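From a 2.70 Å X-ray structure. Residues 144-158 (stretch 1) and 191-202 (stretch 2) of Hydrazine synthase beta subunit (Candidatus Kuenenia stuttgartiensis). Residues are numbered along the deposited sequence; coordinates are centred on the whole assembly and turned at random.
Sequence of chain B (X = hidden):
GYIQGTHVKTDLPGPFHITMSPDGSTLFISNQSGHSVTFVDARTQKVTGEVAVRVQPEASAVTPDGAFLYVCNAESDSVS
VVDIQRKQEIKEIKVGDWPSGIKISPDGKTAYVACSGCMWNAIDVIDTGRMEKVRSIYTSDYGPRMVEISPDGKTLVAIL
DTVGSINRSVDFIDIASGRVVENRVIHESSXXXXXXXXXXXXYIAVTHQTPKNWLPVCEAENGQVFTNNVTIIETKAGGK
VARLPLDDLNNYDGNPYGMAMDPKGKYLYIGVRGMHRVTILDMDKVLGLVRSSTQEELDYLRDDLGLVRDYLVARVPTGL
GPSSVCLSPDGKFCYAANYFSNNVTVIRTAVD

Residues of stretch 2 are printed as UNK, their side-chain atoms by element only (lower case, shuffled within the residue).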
# COMPACT_ATOMS: atom_id res chain seq x y z
N PRO B 144 -9.76 -53.17 11.59
CA PRO B 144 -8.56 -52.87 10.80
C PRO B 144 -8.85 -53.03 9.31
O PRO B 144 -9.32 -54.08 8.90
CB PRO B 144 -7.54 -53.92 11.28
CG PRO B 144 -8.10 -54.46 12.56
CD PRO B 144 -9.58 -54.35 12.46
N ARG B 145 -8.56 -52.00 8.52
CA ARG B 145 -8.80 -52.06 7.08
C ARG B 145 -7.67 -52.75 6.32
O ARG B 145 -7.91 -53.58 5.44
CB ARG B 145 -9.02 -50.65 6.52
CG ARG B 145 -9.33 -50.61 5.03
CD ARG B 145 -10.50 -51.51 4.68
NE ARG B 145 -10.87 -51.39 3.27
CZ ARG B 145 -11.93 -50.72 2.83
NH1 ARG B 145 -12.73 -50.10 3.69
NH2 ARG B 145 -12.18 -50.66 1.53
N MET B 146 -6.44 -52.40 6.68
CA MET B 146 -5.26 -52.84 5.95
C MET B 146 -4.06 -52.84 6.89
O MET B 146 -4.06 -52.10 7.87
CB MET B 146 -5.01 -51.92 4.74
CG MET B 146 -3.71 -52.13 3.99
SD MET B 146 -3.57 -53.74 3.20
CE MET B 146 -4.31 -53.39 1.61
N VAL B 147 -3.06 -53.66 6.61
CA VAL B 147 -1.82 -53.57 7.36
C VAL B 147 -0.69 -53.13 6.43
O VAL B 147 -0.91 -52.97 5.23
CB VAL B 147 -1.45 -54.92 8.00
CG1 VAL B 147 -2.45 -55.28 9.08
CG2 VAL B 147 -1.38 -56.01 6.94
N GLU B 148 0.49 -52.90 6.99
CA GLU B 148 1.70 -52.70 6.19
C GLU B 148 2.92 -53.12 6.99
O GLU B 148 2.99 -52.88 8.19
CB GLU B 148 1.81 -51.24 5.74
CG GLU B 148 3.11 -50.86 5.04
CD GLU B 148 3.16 -51.27 3.58
OE1 GLU B 148 3.64 -50.46 2.76
OE2 GLU B 148 2.75 -52.40 3.25
N ILE B 149 3.91 -53.71 6.32
CA ILE B 149 5.13 -54.13 7.01
C ILE B 149 6.31 -53.23 6.65
O ILE B 149 6.54 -52.92 5.48
CB ILE B 149 5.49 -55.59 6.69
CG1 ILE B 149 4.29 -56.51 6.94
CG2 ILE B 149 6.69 -56.04 7.52
CD1 ILE B 149 4.59 -57.97 6.74
N SER B 150 7.04 -52.80 7.67
CA SER B 150 8.21 -51.95 7.50
C SER B 150 9.31 -52.67 6.73
O SER B 150 9.38 -53.90 6.76
CB SER B 150 8.72 -51.48 8.86
OG SER B 150 9.07 -52.58 9.68
N PRO B 151 10.18 -51.91 6.04
CA PRO B 151 11.27 -52.49 5.25
C PRO B 151 12.22 -53.37 6.07
O PRO B 151 12.79 -54.32 5.52
CB PRO B 151 12.01 -51.26 4.71
CG PRO B 151 11.54 -50.11 5.54
CD PRO B 151 10.14 -50.45 5.90
N ASP B 152 12.39 -53.07 7.35
CA ASP B 152 13.23 -53.89 8.22
C ASP B 152 12.44 -55.09 8.75
O ASP B 152 13.00 -56.01 9.33
CB ASP B 152 13.80 -53.07 9.37
CG ASP B 152 12.73 -52.41 10.21
OD1 ASP B 152 11.75 -51.90 9.64
OD2 ASP B 152 12.87 -52.41 11.46
N GLY B 153 11.12 -55.05 8.55
CA GLY B 153 10.26 -56.17 8.88
C GLY B 153 10.11 -56.48 10.36
O GLY B 153 9.65 -57.56 10.72
N LYS B 154 10.51 -55.54 11.21
CA LYS B 154 10.34 -55.72 12.65
C LYS B 154 9.09 -55.02 13.20
O LYS B 154 8.79 -55.13 14.39
CB LYS B 154 11.58 -55.22 13.39
CG LYS B 154 12.87 -55.64 12.72
CD LYS B 154 14.09 -55.10 13.45
CE LYS B 154 15.36 -55.48 12.71
NZ LYS B 154 16.56 -54.82 13.30
N THR B 155 8.37 -54.30 12.34
CA THR B 155 7.19 -53.57 12.78
C THR B 155 6.04 -53.67 11.78
O THR B 155 6.25 -53.74 10.56
CB THR B 155 7.50 -52.08 13.03
OG1 THR B 155 8.38 -51.60 12.01
CG2 THR B 155 8.15 -51.89 14.39
N LEU B 156 4.82 -53.67 12.30
CA LEU B 156 3.61 -53.85 11.50
C LEU B 156 2.58 -52.78 11.85
O LEU B 156 2.07 -52.75 12.96
CB LEU B 156 3.04 -55.25 11.73
CG LEU B 156 1.83 -55.81 10.97
CD1 LEU B 156 0.51 -55.37 11.59
CD2 LEU B 156 1.88 -55.46 9.49
N VAL B 157 2.25 -51.91 10.89
CA VAL B 157 1.25 -50.88 11.15
C VAL B 157 -0.12 -51.31 10.65
O VAL B 157 -0.23 -51.97 9.62
CB VAL B 157 1.63 -49.53 10.49
CG1 VAL B 157 2.87 -48.95 11.15
CG2 VAL B 157 1.85 -49.70 9.00
N ALA B 158 -1.16 -50.96 11.40
CA ALA B 158 -2.52 -51.29 11.00
C ALA B 158 -3.45 -50.10 11.14
O ALA B 158 -3.60 -49.55 12.23
CB ALA B 158 -3.04 -52.46 11.81
N UNK B 191 -13.14 -43.18 7.26
CA UNK B 191 -12.87 -43.92 6.03
C UNK B 191 -11.39 -44.10 5.69
O UNK B 191 -10.95 -43.69 4.62
c UNK B 191 -13.56 -43.24 4.84
n UNK B 191 -15.59 -41.96 4.53
o UNK B 191 -15.70 -43.89 5.68
c UNK B 191 -15.05 -43.05 5.05
N UNK B 192 -10.61 -44.69 6.59
CA UNK B 192 -9.20 -44.88 6.27
C UNK B 192 -9.11 -46.06 5.32
O UNK B 192 -9.41 -47.20 5.71
c UNK B 192 -7.29 -44.81 9.74
c UNK B 192 -8.05 -44.13 8.61
c UNK B 192 -9.29 -43.44 9.16
c UNK B 192 -8.37 -45.16 7.53
N UNK B 193 -8.71 -45.81 4.08
CA UNK B 193 -8.66 -46.87 3.08
C UNK B 193 -7.31 -47.56 2.82
O UNK B 193 -7.28 -48.62 2.19
c UNK B 193 -11.54 -47.11 1.98
c UNK B 193 -13.48 -46.78 3.47
n UNK B 193 -12.20 -47.10 3.28
n UNK B 193 -14.24 -46.46 2.43
c UNK B 193 -10.64 -45.90 1.80
c UNK B 193 -9.18 -46.31 1.76
n UNK B 193 -13.98 -46.79 4.69
N UNK B 194 -6.21 -46.98 3.28
CA UNK B 194 -4.90 -47.57 3.01
C UNK B 194 -3.80 -47.05 3.95
O UNK B 194 -3.95 -46.00 4.57
c UNK B 194 -3.62 -48.43 0.99
c UNK B 194 -4.50 -47.32 1.56
o UNK B 194 -3.51 -48.52 -0.25
o UNK B 194 -3.06 -49.21 1.79
N UNK B 195 -2.71 -47.80 4.04
CA UNK B 195 -1.50 -47.30 4.70
C UNK B 195 -0.24 -47.79 3.97
O UNK B 195 -0.13 -48.97 3.65
c UNK B 195 -1.44 -47.73 6.18
c UNK B 195 -0.08 -47.41 6.79
c UNK B 195 -1.79 -49.20 6.34
N UNK B 196 0.70 -46.89 3.70
CA UNK B 196 1.96 -47.29 3.08
C UNK B 196 3.18 -46.79 3.84
O UNK B 196 3.10 -45.81 4.58
c UNK B 196 1.00 -47.47 0.75
c UNK B 196 1.95 -45.29 1.54
c UNK B 196 2.06 -46.81 1.62
N UNK B 197 4.31 -47.47 3.66
CA UNK B 197 5.57 -47.09 4.29
C UNK B 197 6.52 -46.45 3.28
O UNK B 197 6.52 -46.81 2.11
c UNK B 197 7.00 -47.63 8.59
c UNK B 197 7.04 -47.57 7.21
c UNK B 197 5.27 -49.27 8.47
o UNK B 197 6.07 -48.54 10.59
c UNK B 197 6.24 -48.31 4.92
c UNK B 197 5.32 -49.21 7.09
c UNK B 197 6.11 -48.48 9.21
c UNK B 197 6.19 -48.36 6.44
N UNK B 198 7.32 -45.50 3.75
CA UNK B 198 8.39 -44.95 2.93
C UNK B 198 9.56 -45.92 2.91
O UNK B 198 9.79 -46.64 3.88
c UNK B 198 8.85 -43.57 3.45
c UNK B 198 7.74 -42.55 3.33
o UNK B 198 9.24 -43.69 4.83
N UNK B 199 10.30 -45.97 1.78
CA UNK B 199 11.42 -46.90 1.60
C UNK B 199 12.45 -46.88 2.73
O UNK B 199 13.09 -47.90 2.99
c UNK B 199 12.05 -46.42 0.29
c UNK B 199 10.91 -45.84 -0.46
c UNK B 199 10.03 -45.19 0.56
N UNK B 200 12.62 -45.73 3.39
CA UNK B 200 13.55 -45.64 4.51
C UNK B 200 12.86 -45.99 5.83
O UNK B 200 13.51 -46.16 6.86
o UNK B 200 11.92 -43.43 4.46
o UNK B 200 13.48 -42.00 5.04
c UNK B 200 13.11 -43.15 4.70
c UNK B 200 14.16 -44.23 4.59
N UNK B 201 11.53 -46.10 5.79
CA UNK B 201 10.75 -46.52 6.94
C UNK B 201 10.58 -45.47 8.03
O UNK B 201 10.23 -45.81 9.16
N UNK B 202 10.83 -44.21 7.70
CA UNK B 202 10.71 -43.13 8.68
C UNK B 202 9.32 -42.50 8.69
O UNK B 202 9.01 -41.69 9.57
c UNK B 202 11.76 -42.06 8.42
c UNK B 202 13.19 -42.51 8.67
c UNK B 202 13.92 -40.11 8.65
n UNK B 202 14.81 -39.10 8.01
c UNK B 202 14.18 -41.51 8.12

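Position 191 carries two carbons, the second bearing one oxygen and one nitrogen, and reaches nothing on stretch 1; this carboxamide is Asn191. At 192 four carbons fork at the second, the pattern of Leu192, whose contribution to the contact includes its backbone: its O lies 3.5 Å from Arg145 CG.

Position 193 has three carbons, a nitrogen, and a carbon carrying two more nitrogens, a guanidinium that lies against that of Arg145. It is Arg193. The two groups stack with centres 4.3 Å apart and planes at 22°. Arg145 NH1 and Arg193 NE approach to 3.1 Å, but both are donors, so no hydrogen bond joins them; the terminal nitrogens of both groups find partners elsewhere in the structure.

At 194 two carbons end in two oxygens, a carboxylate near the Met146 side chain: this is Asp194, with OD1 3.7 Å from Met146 CG. The same OD1 accepts a weak hydrogen bond from the backbone N of position 195, at 2.7 Å. There, one carbon carries two others, giving a short branched apolar group between Met146 and Val157. With no heteroatom in the branches, it is Val195; its CG2 lies 3.7 Å from Val157 CG2, and its CG1 lies 4.2 Å from Met146 CG. Position 196 repeats the three-carbon fork, but its CA-to-CB bond points away from stretch 1; it is Val196, with CB 4.1 Å from Glu148 OE1.

Position 197 bears one carbon and a six-carbon ring with an oxygen, set among Glu148, Ser150, Pro151 and Val157. This is Tyr197. Ser150 CA sits over the ring face, 4.1 Å from its centroid in a CH-pi contact, while Glu148 CG lies at the edge, 3.4 Å from Tyr197 CD2. Val157 CG2 approaches Tyr197 CE2 to 3.5 Å.

At 198 one carbon carries an oxygen and a carbon, directed away from stretch 1: Thr198. Three carbons closing onto the backbone N at 199 make Pro199, whose O lies 3.7 Å from Pro151 CG. Position 200, two carbons with two oxygens, is Asp200; its OD1 accepts from Thr198 OG1 at 2.7 Å. Position 201 has no side chain and positive phi, hence Gly201; an ideal CB would come within 3.1 Å of Pro151 CG. Four carbons ending in nitrogen at 202 identify Lys202, out of reach.

The contact rests mainly on side-chain packing, with Tyr197 and Val195 against the hairpin of stretch 1. One hydrogen bond crosses, Tyr197 N to Glu148 OE1 at 3.2 Å, linking two nearly parallel strands.

Stretch 2 (191-202) NLRDVVYTPDGK
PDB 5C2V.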